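Local coordinates for protein beta-1,4-exocellulase (Thermobifida fusca, PDB 4B4F) that probably hydrolyses beta-1,4-glycosidic bonds of cellulose as an exo-acting cellulase, this chain being the part that carries its family 6 catalytic domain, at residues Y13-W18 and E34-W39; T76-I81 and V130-I135; L141-G146 and D195-P200. All coordinates share one frame; numbering follows the deposited sequence.

Contact 1 of 3, residues Y13-W18 and E34-W39; sequences YVNPVW and ESTAVW. With BGC (beta-D-glucopyranose), chain C.
Beside the substrate cleft, whose Trp39 touches a bound glucose, Trp18 and Thr36 form a CH-pi contact where the start of helix 16-23 meets the approach to strand 38-40. Thr36 CG2 sits over the face of the indole, 3.8 Å from the centroid of the six-membered Trp18 ring and only 6° off its normal. With chi1 of 57°, Thr36 places OG1 between the backbone N and the carbonyl carbon, where two waters reach it, while CG2 is left to meet the ring. Threonine suits this place because one branch is a methyl and the other a hydroxyl. One water lies 2.8 Å from Thr36 OG1 and also joins Asn15 N to Glu34 O; the other links OG1 to Asn15 ND2 and donates a hydrogen bond to Ala37 O. Asn15 is therefore used at both ends of its amide, for its OD1 caps the helix, accepting from Val17 N at 3.0 Å from above the carbonyl plane. The 34-39 segment leads into the parallel sheet of the family 6 distorted barrel, where Val38 pairs through its backbone with Gln78 and Val80. Ser35 OG donates to Tyr13 O at 2.7 Å, in the carbonyl plane, drawing the two loops together. Val38 CG2 approaches Tyr13 CE2 obliquely at 3.9 Å, and the Tyr13 hydroxyl ends on His62 of helix 59-70. One residue further along, Trp39 offers a ring face to the glucose, its CE3 3.5 Å from sugar C5, as sugar-binding tryptophans do; its NE1 is held by Val352 O.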
loop_
_atom_site.group_PDB
_atom_site.type_symbol
_atom_site.label_atom_id
_atom_site.label_comp_id
_atom_site.label_asym_id
_atom_site.label_seq_id
_atom_site.Cartn_x
_atom_site.Cartn_y
_atom_site.Cartn_z
ATOM N N TYR A 13 1.913 14.102 10.638
ATOM C CA TYR A 13 1.120 13.554 11.727
ATOM C C TYR A 13 1.763 12.334 12.393
ATOM O O TYR A 13 2.205 11.401 11.699
ATOM C CB TYR A 13 -0.269 13.171 11.204
ATOM C CG TYR A 13 -1.209 12.677 12.279
ATOM C CD1 TYR A 13 -1.667 13.541 13.278
ATOM C CD2 TYR A 13 -1.641 11.348 12.306
ATOM C CE1 TYR A 13 -2.527 13.102 14.270
ATOM C CE2 TYR A 13 -2.510 10.903 13.290
ATOM C CZ TYR A 13 -2.943 11.787 14.274
ATOM O OH TYR A 13 -3.796 11.363 15.261
ATOM N N VAL A 14 1.806 12.348 13.729
ATOM C CA VAL A 14 2.187 11.166 14.510
ATOM C C VAL A 14 0.934 10.536 15.127
ATOM O O VAL A 14 0.241 11.161 15.939
ATOM C CB VAL A 14 3.219 11.470 15.624
ATOM C CG1 VAL A 14 3.643 10.184 16.317
ATOM C CG2 VAL A 14 4.448 12.180 15.070
ATOM N N ASN A 15 0.637 9.307 14.732
ATOM C CA ASN A 15 -0.558 8.616 15.227
ATOM C C ASN A 15 -0.313 8.116 16.656
ATOM O O ASN A 15 0.478 7.192 16.854
ATOM C CB ASN A 15 -0.920 7.466 14.278
ATOM C CG ASN A 15 -2.076 6.602 14.782
ATOM O OD1 ASN A 15 -2.680 6.861 15.828
ATOM N ND2 ASN A 15 -2.386 5.561 14.024
ATOM N N PRO A 16 -0.993 8.719 17.656
ATOM C CA PRO A 16 -0.755 8.336 19.057
ATOM C C PRO A 16 -1.049 6.856 19.365
ATOM O O PRO A 16 -0.363 6.262 20.205
ATOM C CB PRO A 16 -1.710 9.258 19.841
ATOM C CG PRO A 16 -1.996 10.395 18.916
ATOM C CD PRO A 16 -2.031 9.761 17.553
ATOM N N VAL A 17 -2.043 6.268 18.692
ATOM C CA VAL A 17 -2.388 4.854 18.897
ATOM C C VAL A 17 -1.264 3.930 18.414
ATOM O O VAL A 17 -0.906 2.956 19.104
ATOM C CB VAL A 17 -3.706 4.457 18.195
ATOM C CG1 VAL A 17 -4.041 2.995 18.470
ATOM C CG2 VAL A 17 -4.854 5.351 18.637
ATOM N N TRP A 18 -0.717 4.234 17.234
ATOM C CA TRP A 18 0.409 3.475 16.691
ATOM C C TRP A 18 1.666 3.773 17.454
ATOM O O TRP A 18 2.438 2.867 17.746
ATOM C CB TRP A 18 0.627 3.743 15.199
ATOM C CG TRP A 18 1.841 3.012 14.665
ATOM C CD1 TRP A 18 1.906 1.699 14.207
ATOM C CD2 TRP A 18 3.220 3.522 14.552
ATOM N NE1 TRP A 18 3.181 1.377 13.816
ATOM C CE2 TRP A 18 4.020 2.418 14.003
ATOM C CE3 TRP A 18 3.847 4.737 14.837
ATOM C CZ2 TRP A 18 5.383 2.547 13.755
ATOM C CZ3 TRP A 18 5.218 4.856 14.583
ATOM C CH2 TRP A 18 5.967 3.786 14.051
ATOM N N GLU A 34 7.779 8.444 14.208
ATOM C CA GLU A 34 7.611 8.478 12.760
ATOM C C GLU A 34 6.134 8.633 12.408
ATOM O O GLU A 34 5.255 8.219 13.173
ATOM C CB GLU A 34 8.189 7.219 12.099
ATOM C CG GLU A 34 9.695 7.063 12.250
ATOM C CD GLU A 34 10.465 8.255 11.720
ATOM O OE1 GLU A 34 9.979 8.924 10.786
ATOM O OE2 GLU A 34 11.573 8.522 12.224
ATOM N N SER A 35 5.873 9.232 11.249
ATOM C CA SER A 35 4.508 9.394 10.760
ATOM C C SER A 35 4.009 8.134 10.059
ATOM O O SER A 35 4.707 7.578 9.203
ATOM C CB SER A 35 4.433 10.571 9.799
ATOM O OG SER A 35 3.120 10.707 9.292
ATOM N N THR A 36 2.806 7.695 10.430
ATOM C CA THR A 36 2.121 6.598 9.747
ATOM C C THR A 36 0.675 6.965 9.432
ATOM O O THR A 36 0.022 7.677 10.201
ATOM C CB THR A 36 2.085 5.308 10.587
ATOM O OG1 THR A 36 1.455 5.577 11.844
ATOM C CG2 THR A 36 3.484 4.757 10.817
ATOM N N ALA A 37 0.180 6.445 8.313
ATOM C CA ALA A 37 -1.188 6.686 7.864
ATOM C C ALA A 37 -2.253 6.074 8.793
ATOM O O ALA A 37 -2.050 5.000 9.374
ATOM C CB ALA A 37 -1.361 6.160 6.448
ATOM N N VAL A 38 -3.382 6.768 8.920
ATOM C CA VAL A 38 -4.548 6.263 9.649
ATOM C C VAL A 38 -5.477 5.514 8.689
ATOM O O VAL A 38 -5.862 6.043 7.652
ATOM C CB VAL A 38 -5.322 7.408 10.333
ATOM C CG1 VAL A 38 -6.607 6.884 10.946
ATOM C CG2 VAL A 38 -4.471 8.073 11.409
ATOM N N TRP A 39 -5.830 4.283 9.038
ATOM C CA TRP A 39 -6.647 3.434 8.180
ATOM C C TRP A 39 -8.093 3.427 8.586
ATOM O O TRP A 39 -8.423 3.194 9.749
ATOM C CB TRP A 39 -6.105 2.009 8.200
ATOM C CG TRP A 39 -4.828 1.845 7.415
ATOM C CD1 TRP A 39 -3.574 2.397 7.690
ATOM C CD2 TRP A 39 -4.639 1.053 6.195
ATOM N NE1 TRP A 39 -2.654 2.013 6.743
ATOM C CE2 TRP A 39 -3.225 1.205 5.822
ATOM C CE3 TRP A 39 -5.465 0.250 5.408
ATOM C CZ2 TRP A 39 -2.690 0.583 4.699
ATOM C CZ3 TRP A 39 -4.913 -0.370 4.281
ATOM C CH2 TRP A 39 -3.560 -0.200 3.933
HETATM C C2 BGC C . -6.155 -4.530 7.321
HETATM C C3 BGC C . -6.714 -3.343 8.101
HETATM C C4 BGC C . -5.609 -2.513 8.740
HETATM C C5 BGC C . -4.514 -2.189 7.727
HETATM C C6 BGC C . -3.363 -1.394 8.345
HETATM C C1 BGC C . -5.021 -4.089 6.387
HETATM O O2 BGC C . -7.222 -5.164 6.623
HETATM O O3 BGC C . -7.578 -3.809 9.117
HETATM O O4 BGC C . -6.204 -1.332 9.228
HETATM O O5 BGC C . -4.040 -3.382 7.115
HETATM O O6 BGC C . -2.557 -2.202 9.173
HETATM O O HOH W 1 2.396 7.796 13.239
HETATM O O HOH W 2 -1.147 4.466 11.779
#

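Contact 2 of 3, residues T76-I81 and V130-I135; sequences TIQVVI and VAIIEI
Ile81 and Ile133 share nearly the same torsions: CG1 lies anti to the carbonyl carbon in each (chi1 -54° and -48°), and the side chains lie side by side, pointing the same way, with the Ile133 CD1 methyl 3.8 Å from Ile81 CG1. They belong to neighbouring strands in the parallel sheet of the family 6 barrel-like domain; the axes of the two short strand segments are inclined by 25°. Four backbone bonds stitch Ile77-Ile81 to Val130-Ile132 in the alternating parallel pattern; one is Val79 N to Val130 O, 2.7 Å long and almost straight. Branched residues suit such strands, because their side chains fill the spaces between sheet and helices. Ile81, Val79, Ala131 and Ile133 pack under helices 103-119 and 162-175, with small Ala131 leaving room for Leu174. Gln78, Val80, Val130 and Ile132 occupy the other face, where the aliphatic part of Gln78 lies alongside Val130, CG to CB 3.9 Å. The side chains of Val80 and Ile135 cross at about a right angle, CG1 to CG1 3.8 Å, and Ile135, next in sequence to the predicted proton donor Asp136, touches a bound glucose. Past the strand end, the Glu134 carboxylate turns to Tyr106 OH and Asn83 N, while Glu134 N donates to Ile81 O at 2.7 Å.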
loop_
_atom_site.group_PDB
_atom_site.type_symbol
_atom_site.label_atom_id
_atom_site.label_comp_id
_atom_site.label_asym_id
_atom_site.label_seq_id
_atom_site.Cartn_x
_atom_site.Cartn_y
_atom_site.Cartn_z
ATOM N N THR A 76 0.519 17.518 7.567
ATOM C CA THR A 76 -0.053 16.548 6.656
ATOM C C THR A 76 -0.331 15.219 7.358
ATOM O O THR A 76 0.566 14.613 7.960
ATOM C CB THR A 76 0.858 16.372 5.427
ATOM O OG1 THR A 76 0.904 17.612 4.715
ATOM C CG2 THR A 76 0.347 15.267 4.501
ATOM N N ILE A 77 -1.597 14.806 7.291
ATOM C CA ILE A 77 -2.059 13.513 7.783
ATOM C C ILE A 77 -2.487 12.651 6.593
ATOM O O ILE A 77 -3.117 13.142 5.651
ATOM C CB ILE A 77 -3.222 13.662 8.804
ATOM C CG1 ILE A 77 -3.542 12.323 9.475
ATOM C CG2 ILE A 77 -4.468 14.260 8.151
ATOM C CD1 ILE A 77 -4.554 12.416 10.603
ATOM N N GLN A 78 -2.113 11.394 6.632
ATOM C CA GLN A 78 -2.555 10.425 5.661
ATOM C C GLN A 78 -3.714 9.550 6.141
ATOM O O GLN A 78 -3.668 8.988 7.172
ATOM C CB GLN A 78 -1.417 9.587 5.125
ATOM C CG GLN A 78 -0.343 10.337 4.484
ATOM C CD GLN A 78 0.944 9.627 4.521
ATOM O OE1 GLN A 78 1.690 9.751 5.429
ATOM N NE2 GLN A 78 1.202 8.894 3.527
ATOM N N VAL A 79 -4.763 9.504 5.347
ATOM C CA VAL A 79 -5.964 8.766 5.711
ATOM C C VAL A 79 -6.242 7.755 4.608
ATOM O O VAL A 79 -6.322 8.110 3.424
ATOM C CB VAL A 79 -7.175 9.710 5.899
ATOM C CG1 VAL A 79 -8.458 8.916 6.118
ATOM C CG2 VAL A 79 -6.943 10.647 7.075
ATOM N N VAL A 80 -6.382 6.496 5.006
ATOM C CA VAL A 80 -6.556 5.403 4.058
ATOM C C VAL A 80 -8.028 5.067 3.916
ATOM O O VAL A 80 -8.680 4.656 4.884
ATOM C CB VAL A 80 -5.791 4.129 4.486
ATOM C CG1 VAL A 80 -5.764 3.123 3.338
ATOM C CG2 VAL A 80 -4.376 4.479 4.924
ATOM N N ILE A 81 -8.538 5.238 2.701
ATOM C CA ILE A 81 -9.898 4.872 2.385
ATOM C C ILE A 81 -9.862 3.404 1.961
ATOM O O ILE A 81 -9.314 3.065 0.919
ATOM C CB ILE A 81 -10.461 5.806 1.291
ATOM C CG1 ILE A 81 -10.293 7.274 1.717
ATOM C CG2 ILE A 81 -11.914 5.475 0.959
ATOM C CD1 ILE A 81 -10.901 7.626 3.069
ATOM N N VAL A 130 -4.027 13.845 3.127
ATOM C CA VAL A 130 -3.733 12.961 2.006
ATOM C C VAL A 130 -4.662 11.759 2.120
ATOM O O VAL A 130 -4.580 10.974 3.071
ATOM C CB VAL A 130 -2.248 12.534 1.953
ATOM C CG1 VAL A 130 -2.048 11.358 1.001
ATOM C CG2 VAL A 130 -1.379 13.715 1.533
ATOM N N ALA A 131 -5.581 11.647 1.172
ATOM C CA ALA A 131 -6.497 10.528 1.161
ATOM C C ALA A 131 -5.917 9.489 0.216
ATOM O O ALA A 131 -5.654 9.776 -0.951
ATOM C CB ALA A 131 -7.889 10.963 0.729
ATOM N N ILE A 132 -5.673 8.298 0.742
ATOM C CA ILE A 132 -5.084 7.220 -0.039
ATOM C C ILE A 132 -6.227 6.278 -0.395
ATOM O O ILE A 132 -6.873 5.693 0.486
ATOM C CB ILE A 132 -3.921 6.542 0.725
ATOM C CG1 ILE A 132 -2.819 7.580 0.995
ATOM C CG2 ILE A 132 -3.342 5.380 -0.072
ATOM C CD1 ILE A 132 -1.873 7.219 2.115
ATOM N N ILE A 133 -6.499 6.172 -1.691
ATOM C CA ILE A 133 -7.761 5.602 -2.144
ATOM C C ILE A 133 -7.711 4.108 -2.478
ATOM O O ILE A 133 -7.109 3.686 -3.472
ATOM C CB ILE A 133 -8.380 6.414 -3.314
ATOM C CG1 ILE A 133 -8.379 7.926 -3.009
ATOM C CG2 ILE A 133 -9.789 5.917 -3.623
ATOM C CD1 ILE A 133 -9.099 8.333 -1.735
ATOM N N GLU A 134 -8.364 3.333 -1.617
ATOM C CA GLU A 134 -8.661 1.905 -1.823
ATOM C C GLU A 134 -7.497 1.047 -2.290
ATOM O O GLU A 134 -7.344 0.739 -3.472
ATOM C CB GLU A 134 -9.914 1.710 -2.683
ATOM C CG GLU A 134 -11.185 2.263 -2.037
ATOM C CD GLU A 134 -11.648 1.477 -0.816
ATOM O OE1 GLU A 134 -11.163 0.343 -0.590
ATOM O OE2 GLU A 134 -12.516 1.991 -0.080
ATOM N N ILE A 135 -6.677 0.673 -1.320
ATOM C CA ILE A 135 -5.568 -0.232 -1.534
ATOM C C ILE A 135 -6.101 -1.554 -2.064
ATOM O O ILE A 135 -7.165 -2.029 -1.636
ATOM C CB ILE A 135 -4.806 -0.474 -0.204
ATOM C CG1 ILE A 135 -4.569 0.854 0.537
ATOM C CG2 ILE A 135 -3.512 -1.253 -0.432
ATOM C CD1 ILE A 135 -3.748 1.880 -0.226
#

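Contact 3 of 3, residues L141-G146 and D195-P200; sequences LVTNVG and DSNFGP. With BGC (beta-D-glucopyranose), chain B; BGC (beta-D-glucopyranose), chain D; BGC (beta-D-glucopyranose), chain E.
Thr143 OG1, on the residue that meets Asn197 across this contact, is gripped by two groups: it receives the indole N-H of Trp191 and donates to Pro139 O. The hydroxyl thus steadies the ring of a predicted substrate-binding tryptophan. Thr143 CG2, anti to the carbonyl carbon, then points at the Asn197 amide, 3.4 Å from OD1 and almost as near to CG and ND2. The two side chains meet at about a right angle, so the methyl limits where the amide can swing. Asn197 ND2 is turned to the sugar instead and donates to O2 of the chain B glucose at 3.0 Å. A weak second bond ties the same ND2 to Trp191 O.

Helix 140-143 and the first turns of helix 195-209 thereby wall one side of the family 6 substrate cleft, and the three glucoses are successive units of one oligosaccharide, O4 of chain E being bonded to C1 of chain B, and O4 of chain B to C1 of chain D. Ser196 OG accepts from O6 of the chain E unit at 2.6 Å, a short bond. At the far end Asn144, just past its helix, meets O6 of the chain D glucose with both amide atoms, OD1 at 3.0 Å and ND2 at 3.1 Å, each bond weak. Asparagine and serine suit such a wall because they can offer donors or acceptors to sugar hydroxyls. Beneath, Val142 packs on Pro200: CG1 rests 3.6 Å from Pro200 CB, and CG2 lies against the Pro200 carbonyl, 3.3 Å from O. Pro200 has no N-H for a bond to the turn before, and the helix is kinked there; its ring offers Val142 an apolar surface. Val142 also touches Ser201 and, a turn further, Ile204.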
loop_
_atom_site.group_PDB
_atom_site.type_symbol
_atom_site.label_atom_id
_atom_site.label_comp_id
_atom_site.label_asym_id
_atom_site.label_seq_id
_atom_site.Cartn_x
_atom_site.Cartn_y
_atom_site.Cartn_z
ATOM N N LEU A 141 -8.959 -6.265 -10.888
ATOM C CA LEU A 141 -9.894 -6.375 -12.001
ATOM C C LEU A 141 -9.161 -6.602 -13.331
ATOM O O LEU A 141 -9.787 -6.923 -14.341
ATOM C CB LEU A 141 -10.809 -5.145 -12.067
ATOM C CG LEU A 141 -11.608 -4.770 -10.815
ATOM C CD1 LEU A 141 -12.371 -3.479 -11.043
ATOM C CD2 LEU A 141 -12.566 -5.872 -10.391
ATOM N N VAL A 142 -7.841 -6.440 -13.299
ATOM C CA VAL A 142 -6.954 -6.708 -14.432
ATOM C C VAL A 142 -6.293 -8.094 -14.338
ATOM O O VAL A 142 -6.180 -8.792 -15.343
ATOM C CB VAL A 142 -5.840 -5.632 -14.544
ATOM C CG1 VAL A 142 -4.835 -5.987 -15.631
ATOM C CG2 VAL A 142 -6.440 -4.258 -14.806
ATOM N N THR A 143 -5.859 -8.485 -13.138
ATOM C CA THR A 143 -5.041 -9.696 -12.974
ATOM C C THR A 143 -5.759 -10.923 -12.381
ATOM O O THR A 143 -5.225 -12.033 -12.432
ATOM C CB THR A 143 -3.790 -9.418 -12.111
ATOM O OG1 THR A 143 -4.196 -8.983 -10.807
ATOM C CG2 THR A 143 -2.909 -8.348 -12.742
ATOM N N ASN A 144 -6.952 -10.731 -11.820
ATOM C CA ASN A 144 -7.635 -11.808 -11.087
ATOM C C ASN A 144 -9.087 -12.037 -11.509
ATOM O O ASN A 144 -9.959 -12.272 -10.675
ATOM C CB ASN A 144 -7.557 -11.560 -9.575
ATOM C CG ASN A 144 -6.134 -11.518 -9.061
ATOM O OD1 ASN A 144 -5.496 -12.553 -8.874
ATOM N ND2 ASN A 144 -5.632 -10.314 -8.816
ATOM N N VAL A 145 -9.331 -11.977 -12.815
ATOM C CA VAL A 145 -10.673 -12.128 -13.372
ATOM C C VAL A 145 -10.677 -13.225 -14.434
ATOM O O VAL A 145 -11.708 -13.866 -14.679
ATOM C CB VAL A 145 -11.174 -10.784 -13.954
ATOM C CG1 VAL A 145 -12.317 -10.982 -14.945
ATOM C CG2 VAL A 145 -11.599 -9.848 -12.828
ATOM N N GLY A 146 -9.507 -13.453 -15.034
ATOM C CA GLY A 146 -9.355 -14.324 -16.199
ATOM C C GLY A 146 -9.625 -15.807 -16.004
ATOM O O GLY A 146 -9.445 -16.599 -16.934
ATOM N N ASP A 195 4.090 -6.701 -18.999
ATOM C CA ASP A 195 3.516 -6.173 -20.239
ATOM C C ASP A 195 2.007 -6.366 -20.306
ATOM O O ASP A 195 1.286 -5.468 -20.729
ATOM C CB ASP A 195 4.168 -6.860 -21.443
ATOM C CG ASP A 195 4.371 -5.922 -22.620
ATOM O OD1 ASP A 195 3.367 -5.468 -23.217
ATOM O OD2 ASP A 195 5.547 -5.655 -22.958
ATOM N N SER A 196 1.531 -7.533 -19.879
ATOM C CA SER A 196 0.106 -7.826 -19.916
ATOM C C SER A 196 -0.678 -7.125 -18.797
ATOM O O SER A 196 -1.896 -7.059 -18.850
ATOM C CB SER A 196 -0.139 -9.342 -19.893
ATOM O OG SER A 196 0.371 -9.927 -18.706
ATOM N N ASN A 197 0.018 -6.597 -17.794
ATOM C CA ASN A 197 -0.655 -5.993 -16.639
ATOM C C ASN A 197 -0.579 -4.459 -16.596
ATOM O O ASN A 197 -1.527 -3.793 -16.166
ATOM C CB ASN A 197 -0.119 -6.594 -15.330
ATOM C CG ASN A 197 -0.442 -8.077 -15.180
ATOM O OD1 ASN A 197 -1.359 -8.598 -15.813
ATOM N ND2 ASN A 197 0.306 -8.758 -14.323
ATOM N N PHE A 198 0.544 -3.919 -17.066
ATOM C CA PHE A 198 0.884 -2.498 -16.933
ATOM C C PHE A 198 -0.152 -1.568 -17.566
ATOM O O PHE A 198 -0.816 -0.800 -16.864
ATOM C CB PHE A 198 2.286 -2.253 -17.505
ATOM C CG PHE A 198 2.823 -0.869 -17.263
ATOM C CD1 PHE A 198 2.587 0.155 -18.179
ATOM C CD2 PHE A 198 3.590 -0.593 -16.130
ATOM C CE1 PHE A 198 3.093 1.428 -17.964
ATOM C CE2 PHE A 198 4.098 0.680 -15.906
ATOM C CZ PHE A 198 3.851 1.690 -16.826
ATOM N N GLY A 199 -0.290 -1.653 -18.888
ATOM C CA GLY A 199 -1.234 -0.827 -19.638
ATOM C C GLY A 199 -2.691 -0.998 -19.238
ATOM O O GLY A 199 -3.416 -0.011 -19.122
ATOM N N PRO A 200 -3.147 -2.252 -19.053
ATOM C CA PRO A 200 -4.535 -2.437 -18.608
ATOM C C PRO A 200 -4.840 -1.901 -17.199
ATOM O O PRO A 200 -6.017 -1.693 -16.863
ATOM C CB PRO A 200 -4.721 -3.959 -18.663
ATOM C CG PRO A 200 -3.726 -4.427 -19.672
ATOM C CD PRO A 200 -2.542 -3.521 -19.500
HETATM C C2 BGC B . -0.085 -11.726 -11.722
HETATM C C3 BGC B . -0.130 -10.835 -10.483
HETATM C C4 BGC B . 0.787 -11.322 -9.352
HETATM C C5 BGC B . 2.148 -11.784 -9.888
HETATM C C6 BGC B . 2.912 -12.582 -8.839
HETATM C C1 BGC B . 1.349 -12.005 -12.136
HETATM O O2 BGC B . -0.741 -11.109 -12.803
HETATM O O3 BGC B . -1.461 -10.766 -10.021
HETATM O O4 BGC B . 1.012 -10.251 -8.456
HETATM O O5 BGC B . 2.023 -12.600 -11.040
HETATM O O6 BGC B . 4.046 -11.856 -8.428
HETATM C C2 BGC D . 1.063 -9.406 -6.224
HETATM C C3 BGC D . 0.413 -9.299 -4.845
HETATM C C4 BGC D . -1.111 -9.427 -4.858
HETATM C C5 BGC D . -1.579 -10.501 -5.854
HETATM C C6 BGC D . -3.099 -10.492 -6.019
HETATM C C1 BGC D . 0.426 -10.446 -7.150
HETATM O O2 BGC D . 2.432 -9.715 -6.076
HETATM O O3 BGC D . 0.743 -8.041 -4.299
HETATM O O4 BGC D . -1.535 -9.764 -3.551
HETATM O O5 BGC D . -0.987 -10.327 -7.132
HETATM O O6 BGC D . -3.502 -11.493 -6.930
HETATM C C2 BGC E . 4.336 -14.589 -14.592
HETATM C C3 BGC E . 3.283 -14.132 -13.580
HETATM C C4 BGC E . 2.481 -12.910 -14.042
HETATM C C5 BGC E . 2.107 -13.011 -15.526
HETATM C C6 BGC E . 1.546 -11.693 -16.045
HETATM C C1 BGC E . 3.788 -14.620 -16.018
HETATM O O1 BGC E . 4.846 -14.875 -16.919
HETATM O O2 BGC E . 4.806 -15.870 -14.228
HETATM O O3 BGC E . 3.923 -13.839 -12.354
HETATM O O4 BGC E . 1.280 -12.850 -13.305
HETATM O O5 BGC E . 3.228 -13.358 -16.319
HETATM O O6 BGC E . 0.667 -11.950 -17.118
#

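From the N terminus the three contacts follow in series, none nested in or crossing another. Contact 1 closes a short loop of fifteen residues and brings helix 16-23 to the edge of the sheet. Contact 2 opens after it and pairs strand 75-81 with strand 127-133 around an excursion that includes helix 103-119. The first two share the sheet, since strand 38-40 lies beside strand 75-81. Strand 127-133 leads on to helix 140-143, where contact 3 begins; it closes through helix 195-209, with strand 180-185 in between. Contacts 1 and 3, centres about 33 Å apart, lie on opposite sides of the chain's centre, each beside bound glucose units.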